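Local coordinates for trehalose-6-phosphate phosphatase (Neosartorya fumigata, PDB 5DXL), which belongs to the trehalose-phosphatase family of the HAD clan and pairs an alpha/beta core domain with a smaller alpha/beta cap, at residues V62-L73 against L83-R94; H122-S130 against T140-P148. All blocks are in the same frame, centred on the assembly; numbering follows the deposited sequence. Where two conformers were deposited one is given.

Interaction 1: V62-L73 against L83-R94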
# COMPACT_ATOMS: atom_id res chain seq x y z
N VAL A 62 -8.82 3.45 10.23
CA VAL A 62 -8.17 4.27 9.22
C VAL A 62 -6.70 3.87 9.10
O VAL A 62 -5.94 3.96 10.07
CB VAL A 62 -8.29 5.78 9.55
CG1 VAL A 62 -7.65 6.62 8.46
CG2 VAL A 62 -9.76 6.18 9.73
N TRP A 63 -6.32 3.43 7.90
CA TRP A 63 -4.97 2.96 7.63
C TRP A 63 -4.25 3.81 6.60
O TRP A 63 -4.83 4.14 5.55
CB TRP A 63 -5.00 1.51 7.14
CG TRP A 63 -5.21 0.55 8.27
CD1 TRP A 63 -6.40 0.15 8.79
CD2 TRP A 63 -4.19 -0.10 9.03
NE1 TRP A 63 -6.19 -0.73 9.84
CE2 TRP A 63 -4.84 -0.89 10.00
CE3 TRP A 63 -2.80 -0.09 8.98
CZ2 TRP A 63 -4.13 -1.68 10.91
CZ3 TRP A 63 -2.09 -0.87 9.89
CH2 TRP A 63 -2.76 -1.65 10.84
N ILE A 64 -3.00 4.14 6.90
CA ILE A 64 -2.09 4.75 5.93
C ILE A 64 -1.11 3.65 5.49
O ILE A 64 -0.43 3.07 6.34
CB ILE A 64 -1.31 5.95 6.53
CG1 ILE A 64 -2.24 6.95 7.22
CG2 ILE A 64 -0.46 6.65 5.45
CD1 ILE A 64 -3.36 7.47 6.33
N ILE A 65 -1.05 3.36 4.19
CA ILE A 65 -0.23 2.26 3.67
C ILE A 65 0.76 2.86 2.68
O ILE A 65 0.40 3.18 1.56
CB ILE A 65 -1.11 1.18 3.03
CG1 ILE A 65 -2.16 0.70 4.04
CG2 ILE A 65 -0.27 -0.01 2.56
CD1 ILE A 65 -3.23 -0.19 3.44
N SER A 66 2.00 3.01 3.12
CA SER A 66 2.94 3.92 2.48
C SER A 66 4.35 3.36 2.31
O SER A 66 4.79 2.51 3.08
CB SER A 66 3.00 5.22 3.30
OG SER A 66 4.02 6.09 2.86
N GLY A 67 5.06 3.83 1.28
CA GLY A 67 6.45 3.47 1.11
C GLY A 67 7.38 4.25 2.03
O GLY A 67 8.57 3.94 2.14
N ARG A 68 6.84 5.26 2.71
CA ARG A 68 7.65 6.12 3.56
C ARG A 68 8.25 5.37 4.74
O ARG A 68 7.70 4.38 5.21
CB ARG A 68 6.81 7.28 4.10
CG ARG A 68 6.37 8.28 3.07
CD ARG A 68 7.45 9.29 2.77
NE ARG A 68 6.88 10.43 2.08
CZ ARG A 68 7.44 11.63 2.02
NH1 ARG A 68 8.61 11.85 2.60
NH2 ARG A 68 6.82 12.62 1.38
N ASP A 69 9.38 5.89 5.22
CA ASP A 69 10.03 5.37 6.42
C ASP A 69 9.10 5.35 7.62
O ASP A 69 8.23 6.21 7.77
CB ASP A 69 11.26 6.21 6.80
CG ASP A 69 12.40 6.11 5.82
OD1 ASP A 69 12.36 5.26 4.90
OD2 ASP A 69 13.35 6.90 5.99
N GLN A 70 9.32 4.38 8.51
CA GLN A 70 8.65 4.34 9.80
C GLN A 70 8.80 5.67 10.53
O GLN A 70 7.84 6.22 11.06
CB GLN A 70 9.21 3.19 10.63
CG GLN A 70 8.74 3.12 12.07
CD GLN A 70 9.52 2.09 12.86
OE1 GLN A 70 10.57 1.61 12.41
NE2 GLN A 70 9.03 1.74 14.04
N ALA A 71 10.02 6.21 10.52
CA ALA A 71 10.28 7.44 11.26
C ALA A 71 9.50 8.63 10.70
O ALA A 71 9.10 9.53 11.46
CB ALA A 71 11.78 7.74 11.26
N PHE A 72 9.24 8.63 9.40
CA PHE A 72 8.49 9.70 8.76
C PHE A 72 7.02 9.64 9.16
O PHE A 72 6.44 10.64 9.58
CB PHE A 72 8.61 9.62 7.24
CG PHE A 72 7.85 10.70 6.51
CD1 PHE A 72 6.53 10.50 6.13
CD2 PHE A 72 8.45 11.92 6.21
CE1 PHE A 72 5.82 11.50 5.47
CE2 PHE A 72 7.76 12.91 5.54
CZ PHE A 72 6.44 12.70 5.17
N LEU A 73 6.42 8.46 9.04
CA LEU A 73 5.01 8.32 9.38
C LEU A 73 4.80 8.63 10.86
O LEU A 73 3.86 9.31 11.23
CB LEU A 73 4.47 6.92 9.07
CG LEU A 73 4.39 6.53 7.59
CD1 LEU A 73 3.67 5.20 7.48
CD2 LEU A 73 3.70 7.61 6.75
N LEU A 83 -4.69 6.07 14.14
CA LEU A 83 -4.28 5.66 12.80
C LEU A 83 -3.53 4.35 12.83
O LEU A 83 -2.59 4.19 13.61
CB LEU A 83 -3.39 6.70 12.14
CG LEU A 83 -3.97 8.03 11.68
CD1 LEU A 83 -2.85 8.85 11.05
CD2 LEU A 83 -5.09 7.78 10.67
N GLY A 84 -3.92 3.44 11.95
CA GLY A 84 -3.06 2.31 11.64
C GLY A 84 -2.01 2.77 10.64
O GLY A 84 -2.33 3.49 9.69
N LEU A 85 -0.76 2.38 10.85
CA LEU A 85 0.33 2.82 9.97
C LEU A 85 1.09 1.63 9.41
O LEU A 85 1.52 0.76 10.15
CB LEU A 85 1.30 3.75 10.72
CG LEU A 85 0.63 5.00 11.32
CD1 LEU A 85 1.63 5.72 12.22
CD2 LEU A 85 0.11 5.94 10.22
N SER A 86 1.24 1.60 8.09
CA SER A 86 2.06 0.59 7.41
C SER A 86 3.17 1.34 6.67
O SER A 86 2.88 2.15 5.79
CB SER A 86 1.22 -0.24 6.45
OG SER A 86 2.05 -1.08 5.63
N ALA A 87 4.41 1.12 7.09
CA ALA A 87 5.54 1.88 6.56
C ALA A 87 6.55 0.99 5.86
O ALA A 87 6.56 -0.22 6.08
CB ALA A 87 6.23 2.65 7.70
N GLU A 88 7.36 1.61 5.01
CA GLU A 88 8.50 0.95 4.37
C GLU A 88 8.06 -0.30 3.61
O GLU A 88 8.63 -1.37 3.75
CB GLU A 88 9.58 0.63 5.41
CG GLU A 88 10.13 1.89 6.04
CD GLU A 88 11.32 1.67 6.96
OE1 GLU A 88 12.17 0.81 6.66
OE2 GLU A 88 11.40 2.38 7.99
N HIS A 89 7.01 -0.13 2.81
CA HIS A 89 6.52 -1.19 1.94
C HIS A 89 6.19 -2.47 2.72
O HIS A 89 6.68 -3.55 2.40
CB HIS A 89 7.55 -1.47 0.83
CG HIS A 89 7.89 -0.26 0.02
ND1 HIS A 89 8.97 0.56 0.31
CD2 HIS A 89 7.27 0.30 -1.04
CE1 HIS A 89 9.01 1.55 -0.56
NE2 HIS A 89 7.99 1.42 -1.39
N GLY A 90 5.38 -2.32 3.76
CA GLY A 90 4.87 -3.45 4.51
C GLY A 90 5.82 -4.03 5.55
O GLY A 90 5.56 -5.08 6.10
N CYS A 91 6.93 -3.35 5.80
CA CYS A 91 7.92 -3.90 6.72
C CYS A 91 7.71 -3.49 8.17
O CYS A 91 8.17 -4.17 9.07
CB CYS A 91 9.32 -3.51 6.27
SG CYS A 91 9.80 -4.39 4.78
N PHE A 92 7.01 -2.39 8.38
CA PHE A 92 6.71 -1.91 9.74
C PHE A 92 5.23 -1.63 9.86
O PHE A 92 4.64 -1.00 8.98
CB PHE A 92 7.50 -0.64 10.07
CG PHE A 92 8.96 -0.87 10.27
CD1 PHE A 92 9.45 -1.27 11.50
CD2 PHE A 92 9.86 -0.70 9.23
CE1 PHE A 92 10.81 -1.49 11.69
CE2 PHE A 92 11.22 -0.91 9.41
CZ PHE A 92 11.70 -1.31 10.64
N ILE A 93 4.62 -2.11 10.94
CA ILE A 93 3.19 -1.88 11.13
C ILE A 93 2.90 -1.42 12.55
O ILE A 93 3.48 -1.93 13.51
CB ILE A 93 2.36 -3.13 10.81
CG1 ILE A 93 0.87 -2.80 10.77
CG2 ILE A 93 2.60 -4.24 11.83
CD1 ILE A 93 0.02 -3.94 10.25
N ARG A 94 2.02 -0.43 12.67
CA ARG A 94 1.51 -0.00 13.97
C ARG A 94 -0.00 -0.10 13.94
O ARG A 94 -0.64 0.54 13.11
CB ARG A 94 1.94 1.42 14.31
CG ARG A 94 1.50 1.86 15.74
CD ARG A 94 1.52 3.40 15.99
NE ARG A 94 0.37 4.09 15.41
CZ ARG A 94 0.14 5.40 15.55
NH1 ARG A 94 1.00 6.13 16.26
NH2 ARG A 94 -0.93 5.98 14.98
O HOH W 1 3.64 -0.02 3.67
O HOH W 2 12.54 4.88 9.86
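W63 lays one face of its indole over G84, whose CA sits 3.6 Å from the centroid of the six-membered ring in a CH-pi contact. This is the parallel beta-alpha-beta unit of the HAD core: strand residues 62-65 and 84-87 run parallel, their axes 4.7 Å apart at the closest, connected by helix 70-77. Because G84 has no CB, the ring can lie close to the strand, while I93 CG1 meets its edge at CZ3. Four backbone bonds join the strands, the straightest from I64 N to G84 O at 169°. On the opposite side of the sheet I64 CG1 and L85 CD2 lie alongside each other, and L73 CD1 reaches from the helix to A87 CB (3.6 Å).

Past the strand ends, S66 OG accepts from R68 N in an ST turn, and R68 reaches D28 of the DYDGT signature. E88 N donates to R68 O, and G67 CA rests over the H89 ring. Q70 has CG anti to its own N (chi1 173°), which carries OE1 over one face of F92, 3.2 Å from CE1. The helix start is gripped by E88, whose OE2 takes Q70 N at 2.9 Å through its anti lone pair.

Interaction 2: H122-S130 against T140-P148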
# COMPACT_ATOMS: atom_id res chain seq x y z
N HIS A 122 27.42 -15.23 -7.50
CA HIS A 122 27.89 -16.14 -8.53
C HIS A 122 27.70 -15.54 -9.91
O HIS A 122 28.64 -15.50 -10.71
CB HIS A 122 27.14 -17.46 -8.43
CG HIS A 122 27.63 -18.51 -9.37
ND1 HIS A 122 27.02 -18.78 -10.58
CD2 HIS A 122 28.68 -19.36 -9.28
CE1 HIS A 122 27.67 -19.76 -11.18
NE2 HIS A 122 28.68 -20.12 -10.42
N PHE A 123 26.48 -15.06 -10.17
CA PHE A 123 26.17 -14.45 -11.46
C PHE A 123 26.89 -13.12 -11.64
O PHE A 123 27.22 -12.74 -12.76
CB PHE A 123 24.66 -14.26 -11.63
CG PHE A 123 23.96 -15.49 -12.12
CD1 PHE A 123 23.80 -15.71 -13.48
CD2 PHE A 123 23.50 -16.44 -11.23
CE1 PHE A 123 23.15 -16.85 -13.95
CE2 PHE A 123 22.86 -17.59 -11.68
CZ PHE A 123 22.69 -17.80 -13.05
N THR A 124 27.13 -12.40 -10.54
CA THR A 124 27.86 -11.15 -10.63
C THR A 124 29.30 -11.37 -11.12
O THR A 124 29.76 -10.69 -12.04
CB THR A 124 27.87 -10.40 -9.29
OG1 THR A 124 26.52 -10.07 -8.97
CG2 THR A 124 28.70 -9.13 -9.39
N GLU A 125 29.98 -12.34 -10.52
CA GLU A 125 31.35 -12.66 -10.93
C GLU A 125 31.41 -13.08 -12.40
O GLU A 125 32.45 -12.93 -13.05
CB GLU A 125 31.91 -13.77 -10.04
CG GLU A 125 32.09 -13.35 -8.59
CD GLU A 125 32.22 -14.53 -7.65
OE1 GLU A 125 32.02 -15.68 -8.10
OE2 GLU A 125 32.51 -14.31 -6.45
N ARG A 126 30.29 -13.57 -12.93
CA ARG A 126 30.26 -14.09 -14.30
C ARG A 126 29.52 -13.18 -15.29
O ARG A 126 29.28 -13.57 -16.44
CB ARG A 126 29.63 -15.48 -14.30
CG ARG A 126 30.53 -16.52 -13.67
CD ARG A 126 29.76 -17.66 -13.02
NE ARG A 126 30.68 -18.61 -12.38
CZ ARG A 126 31.22 -18.43 -11.17
NH1 ARG A 126 30.95 -17.34 -10.46
NH2 ARG A 126 32.05 -19.35 -10.67
N THR A 127 29.17 -11.98 -14.86
CA THR A 127 28.47 -11.04 -15.73
C THR A 127 29.08 -9.66 -15.56
O THR A 127 28.69 -8.90 -14.67
CB THR A 127 26.96 -10.98 -15.43
OG1 THR A 127 26.41 -12.31 -15.37
CG2 THR A 127 26.23 -10.19 -16.50
N GLN A 128 30.06 -9.33 -16.40
CA GLN A 128 30.81 -8.08 -16.24
C GLN A 128 29.88 -6.87 -16.28
O GLN A 128 29.00 -6.79 -17.14
CB GLN A 128 31.89 -7.96 -17.32
CG GLN A 128 32.77 -6.72 -17.18
CD GLN A 128 33.68 -6.76 -15.96
OE1 GLN A 128 33.77 -7.77 -15.27
NE2 GLN A 128 34.37 -5.65 -15.71
N GLY A 129 30.06 -5.96 -15.33
CA GLY A 129 29.24 -4.77 -15.24
C GLY A 129 28.11 -4.87 -14.23
O GLY A 129 27.53 -3.86 -13.82
N SER A 130 27.77 -6.10 -13.84
CA SER A 130 26.64 -6.28 -12.92
C SER A 130 27.07 -6.04 -11.49
O SER A 130 28.25 -6.08 -11.19
CB SER A 130 26.04 -7.69 -13.05
OG SER A 130 26.92 -8.69 -12.54
N THR A 140 18.60 -6.94 -4.80
CA THR A 140 18.44 -6.64 -6.22
C THR A 140 19.73 -6.84 -6.99
O THR A 140 20.79 -6.32 -6.61
CB THR A 140 17.93 -5.20 -6.42
OG1 THR A 140 16.74 -5.00 -5.65
CG2 THR A 140 17.61 -4.96 -7.89
N TRP A 141 19.65 -7.60 -8.08
CA TRP A 141 20.78 -7.78 -8.97
C TRP A 141 20.63 -6.84 -10.17
O TRP A 141 19.65 -6.92 -10.88
CB TRP A 141 20.87 -9.25 -9.43
CG TRP A 141 22.12 -9.52 -10.22
CD1 TRP A 141 23.40 -9.31 -9.80
CD2 TRP A 141 22.21 -10.06 -11.55
NE1 TRP A 141 24.28 -9.69 -10.79
CE2 TRP A 141 23.57 -10.14 -11.87
CE3 TRP A 141 21.26 -10.47 -12.49
CZ2 TRP A 141 24.02 -10.62 -13.10
CZ3 TRP A 141 21.71 -10.95 -13.72
CH2 TRP A 141 23.08 -11.02 -14.01
N HIS A 142 21.60 -5.94 -10.34
CA HIS A 142 21.56 -4.92 -11.40
C HIS A 142 22.50 -5.32 -12.53
O HIS A 142 23.63 -5.72 -12.27
CB HIS A 142 22.00 -3.55 -10.86
CG HIS A 142 21.08 -2.94 -9.85
ND1 HIS A 142 20.09 -2.04 -10.19
CD2 HIS A 142 21.01 -3.08 -8.50
CE1 HIS A 142 19.45 -1.65 -9.10
NE2 HIS A 142 20.00 -2.27 -8.06
N TYR A 143 22.08 -5.15 -13.78
CA TYR A 143 22.96 -5.52 -14.89
C TYR A 143 22.88 -4.60 -16.12
O TYR A 143 23.26 -5.00 -17.22
CB TYR A 143 22.69 -6.97 -15.30
CG TYR A 143 21.28 -7.26 -15.73
CD1 TYR A 143 20.90 -7.12 -17.07
CD2 TYR A 143 20.32 -7.66 -14.81
CE1 TYR A 143 19.61 -7.38 -17.47
CE2 TYR A 143 19.02 -7.92 -15.21
CZ TYR A 143 18.67 -7.78 -16.54
OH TYR A 143 17.38 -8.04 -16.94
N ARG A 144 22.43 -3.36 -15.95
CA ARG A 144 22.33 -2.45 -17.10
C ARG A 144 23.67 -2.21 -17.78
O ARG A 144 23.71 -1.99 -18.98
CB ARG A 144 21.72 -1.10 -16.68
CG ARG A 144 21.50 -0.13 -17.84
CD ARG A 144 20.63 -0.77 -18.93
NE ARG A 144 20.53 0.02 -20.15
CZ ARG A 144 21.20 -0.24 -21.27
NH1 ARG A 144 22.04 -1.27 -21.32
NH2 ARG A 144 21.04 0.53 -22.34
N ARG A 145 24.77 -2.27 -17.03
CA ARG A 145 26.08 -1.97 -17.61
C ARG A 145 26.65 -3.19 -18.32
O ARG A 145 27.67 -3.09 -19.01
CB ARG A 145 27.05 -1.48 -16.53
CG ARG A 145 26.69 -0.10 -15.95
CD ARG A 145 26.79 1.00 -16.99
NE ARG A 145 28.16 1.14 -17.50
CZ ARG A 145 29.10 1.91 -16.96
NH1 ARG A 145 28.85 2.64 -15.87
NH2 ARG A 145 30.32 1.94 -17.50
N ALA A 146 26.01 -4.34 -18.15
CA ALA A 146 26.45 -5.55 -18.83
C ALA A 146 26.08 -5.52 -20.31
O ALA A 146 25.23 -4.74 -20.74
CB ALA A 146 25.86 -6.78 -18.17
N ASP A 147 26.71 -6.38 -21.10
CA ASP A 147 26.21 -6.59 -22.45
C ASP A 147 24.71 -6.83 -22.41
O ASP A 147 24.24 -7.65 -21.64
CB ASP A 147 26.92 -7.77 -23.11
CG ASP A 147 26.35 -8.09 -24.48
OD1 ASP A 147 26.57 -7.28 -25.40
OD2 ASP A 147 25.67 -9.13 -24.63
N PRO A 148 23.94 -6.09 -23.22
CA PRO A 148 22.48 -6.18 -23.16
C PRO A 148 21.91 -7.59 -23.39
O PRO A 148 21.10 -8.04 -22.59
CB PRO A 148 22.03 -5.23 -24.26
CG PRO A 148 23.12 -4.21 -24.31
CD PRO A 148 24.39 -4.97 -24.07
O HOH W 3 28.89 -7.97 -19.57
O HOH W 4 24.97 -2.98 -14.21
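W141 pushes its indole from the end of strand 139-142 against the turn that follows helix 112-125, and its ring is the main surface of this contact in the cap domain. F123 CB lies over one face, 4.0 Å from CZ2, and Y143 CB, from W141's own segment, over the opposite one. At the edge sit T124 and T127. W141 NE1 is 2.9 Å from T124 OG1, but the N-H is bent to 127°, so the bond is weak; the same hydroxyl is also bonded to F120 O. T127 is fixed beside the ring by its own hydroxyl, which donates to F123 O (2.8 Å) and also meets Q154.

S130 comes next. Its OG stands between the backbone N and the carbonyl carbon (chi1 70°), which lets it fold back and donate to T127 O at 2.8 Å, in the carbonyl plane. That oxygen also takes S130 N, so two donors close the type II turn T127-S130, with G129 at its positive-phi corner. Held this way, S130 sets CB against the indole, 3.6 Å from W141 CZ2, while its CA makes a bent CA-H...O contact with H142 O (3.1 Å).

A146 fits against the first half of the turn. Its CB meets Q128 O at 3.3 Å and T127 CG2 at 3.8 Å, and no direct backbone hydrogen bond joins the two loops here. Water does that work instead: one molecule bridges Q128 O and D147 N, another G129 O and R145 N.

The arrangement ties the C-terminal end of helix 112-125 to the turn leading from strand 139-142 into helix 148-164. Q154 of that second helix touches both F123 and W141, and I132 of the neighbouring strand 131-134 packs on T124 and W141.

Interaction 1 belongs to the core sheet and interaction 2 to the far end of the cap; they follow one another in sequence, with centres 33 Å apart and nearest atoms about 11 Å apart. The centre of interaction 1 is about 9 Å from the centre of the chain, that of interaction 2 about 31 Å. A link runs through the hairpin 131-142: E88 of interaction 1 forms a salt bridge with R136, at the turn between the strand leaving S130 and the one carrying W141. Only interaction 1 approaches the DYDGT signature, and its I65 O accepts a hydrogen bond from K190 NZ at the C-terminal ends of the parallel core strands, where HAD proteins usually have their active site.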